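Local coordinates for Ulp1-like SUMO protease (Chaetomium thermophilum, PDB 6DG4), which probably cleaves SUMO from its conjugates as a cysteine protease of the Ulp1 family, the chain here being its catalytic domain, at residues L140-P145 and I211-G216. Residues are numbered along the deposited sequence; the frame is centred on the assembly and turned at random.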
loop_
_atom_site.group_PDB
_atom_site.type_symbol
_atom_site.label_atom_id
_atom_site.label_comp_id
_atom_site.label_asym_id
_atom_site.label_seq_id
_atom_site.Cartn_x
_atom_site.Cartn_y
_atom_site.Cartn_z
ATOM N N LEU A 140 1.227 -3.543 6.850
ATOM C CA LEU A 140 0.324 -2.517 6.346
ATOM C C LEU A 140 -0.718 -2.198 7.404
ATOM O O LEU A 140 -1.485 -3.077 7.806
ATOM C CB LEU A 140 -0.390 -3.003 5.083
ATOM C CG LEU A 140 -1.329 -1.980 4.443
ATOM C CD1 LEU A 140 -0.538 -0.834 3.827
ATOM C CD2 LEU A 140 -2.237 -2.645 3.416
ATOM N N ALA A 141 -0.769 -0.943 7.831
ATOM C CA ALA A 141 -1.896 -0.459 8.612
ATOM C C ALA A 141 -2.904 0.162 7.654
ATOM O O ALA A 141 -2.530 0.821 6.679
ATOM C CB ALA A 141 -1.446 0.561 9.655
ATOM N N VAL A 142 -4.182 -0.065 7.931
ATOM C CA VAL A 142 -5.265 0.444 7.101
ATOM C C VAL A 142 -6.307 1.041 8.030
ATOM O O VAL A 142 -6.848 0.343 8.895
ATOM C CB VAL A 142 -5.893 -0.655 6.227
ATOM C CG1 VAL A 142 -6.977 -0.069 5.317
ATOM C CG2 VAL A 142 -4.829 -1.356 5.400
ATOM N N ILE A 143 -6.581 2.321 7.864
ATOM C CA ILE A 143 -7.692 2.965 8.545
ATOM C C ILE A 143 -8.801 3.141 7.519
ATOM O O ILE A 143 -8.547 3.573 6.386
ATOM C CB ILE A 143 -7.270 4.309 9.161
ATOM C CG1 ILE A 143 -6.120 4.103 10.154
ATOM C CG2 ILE A 143 -8.461 4.970 9.846
ATOM C CD1 ILE A 143 -5.487 5.404 10.653
ATOM N N ARG A 144 -10.021 2.777 7.899
ATOM C CA ARG A 144 -11.188 2.884 7.023
ATOM C C ARG A 144 -12.176 3.811 7.714
ATOM O O ARG A 144 -13.037 3.359 8.486
ATOM C CB ARG A 144 -11.775 1.507 6.736
ATOM C CG ARG A 144 -10.771 0.555 6.091
ATOM C CD ARG A 144 -11.343 -0.836 5.938
ATOM N NE ARG A 144 -12.017 -1.003 4.661
ATOM C CZ ARG A 144 -12.854 -1.990 4.371
ATOM N NH1 ARG A 144 -13.189 -2.877 5.299
ATOM N NH2 ARG A 144 -13.368 -2.072 3.149
ATOM N N PRO A 145 -12.073 5.125 7.489
ATOM C CA PRO A 145 -12.872 6.062 8.299
ATOM C C PRO A 145 -14.373 5.908 8.149
ATOM O O PRO A 145 -15.097 6.076 9.137
ATOM C CB PRO A 145 -12.374 7.435 7.825
ATOM C CG PRO A 145 -10.948 7.163 7.403
ATOM C CD PRO A 145 -11.047 5.833 6.699
ATOM N N ILE A 211 -3.350 -3.236 -2.360
ATOM C CA ILE A 211 -4.201 -3.274 -3.545
ATOM C C ILE A 211 -5.571 -3.820 -3.174
ATOM O O ILE A 211 -6.609 -3.243 -3.513
ATOM C CB ILE A 211 -3.566 -4.127 -4.659
ATOM C CG1 ILE A 211 -2.265 -3.518 -5.181
ATOM C CG2 ILE A 211 -4.568 -4.308 -5.804
ATOM C CD1 ILE A 211 -1.520 -4.430 -6.153
ATOM N N CYS A 212 -5.589 -4.949 -2.465
ATOM C CA CYS A 212 -6.854 -5.585 -2.118
ATOM C C CYS A 212 -7.713 -4.678 -1.242
ATOM O O CYS A 212 -8.884 -4.431 -1.549
ATOM C CB CYS A 212 -6.587 -6.925 -1.433
ATOM S SG CYS A 212 -5.932 -8.198 -2.555
ATOM N N LEU A 213 -7.160 -4.170 -0.144
ATOM C CA LEU A 213 -7.980 -3.363 0.755
ATOM C C LEU A 213 -8.482 -2.096 0.065
ATOM O O LEU A 213 -9.641 -1.708 0.247
ATOM C CB LEU A 213 -7.227 -3.051 2.045
ATOM C CG LEU A 213 -7.484 -4.031 3.191
ATOM C CD1 LEU A 213 -8.864 -3.788 3.799
ATOM C CD2 LEU A 213 -7.345 -5.476 2.728
ATOM N N ALA A 214 -7.634 -1.449 -0.744
ATOM C CA ALA A 214 -8.059 -0.228 -1.422
ATOM C C ALA A 214 -9.207 -0.489 -2.386
ATOM O O ALA A 214 -10.057 0.387 -2.586
ATOM C CB ALA A 214 -6.891 0.394 -2.187
ATOM N N LEU A 215 -9.219 -1.660 -3.025
ATOM C CA LEU A 215 -10.242 -2.018 -3.995
ATOM C C LEU A 215 -11.450 -2.693 -3.368
ATOM O O LEU A 215 -12.445 -2.917 -4.062
ATOM C CB LEU A 215 -9.671 -2.979 -5.038
ATOM C CG LEU A 215 -8.614 -2.408 -5.979
ATOM C CD1 LEU A 215 -8.178 -3.484 -6.952
ATOM C CD2 LEU A 215 -9.132 -1.194 -6.726
ATOM N N GLY A 216 -11.386 -3.037 -2.089
ATOM C CA GLY A 216 -12.463 -3.786 -1.480
ATOM C C GLY A 216 -12.462 -5.264 -1.795
ATOM O O GLY A 216 -13.522 -5.893 -1.751
HETATM O O HOH W 1 -12.186 -0.881 0.673
HETATM O O HOH W 2 -10.202 -0.153 2.583
#
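Leu213 reaches from the last turn of its helix to the strand and meets two side chains there, Val142 and Arg144. Both methyls of the valine face the leucine, the closest approach being CG2 of Val142 to the branch point CG of Leu213 at 4.4 Å. In Val142 it is CG1 that lies anti to the backbone N (chi1 -177°), which leaves CG2 on the other branch to meet that CG. CD1 of Leu213 also goes to the arginine: it sits over one face of the guanidinium, displaced toward the rim, 4.3 Å from NE of Arg144. Both contacts are loose, and no direct hydrogen bond joins the segments.

Water does that work. A bend at CD of Arg144 (chi3 90°) turns NE and NH2 to two water molecules. One accepts from NE of Arg144 at 2.9 Å and donates to the carbonyl O of Leu213. The other accepts from NH2 of Arg144 and donates to that same O of Leu213 at 2.7 Å. The oxygen also takes the backbone N-H of Gly216, so three donors converge on it where the helix ends in a Schellman motif, with Gly216 at positive phi. The third guanidinium nitrogen, NH1, bonds to the carbonyl O of Ser2, so the N-terminal segment helps fix the rotation of the group.

In the Ulp1-type catalytic domain this buried contact lays the end of helix 202-215 against the central strand 137-144 of the mixed sheet. Leu213 and Val142 both also touch Leu153 on the adjoining antiparallel strand 149-153, while Ile211 and Ala214 pack against Ile72 of helix 62-80.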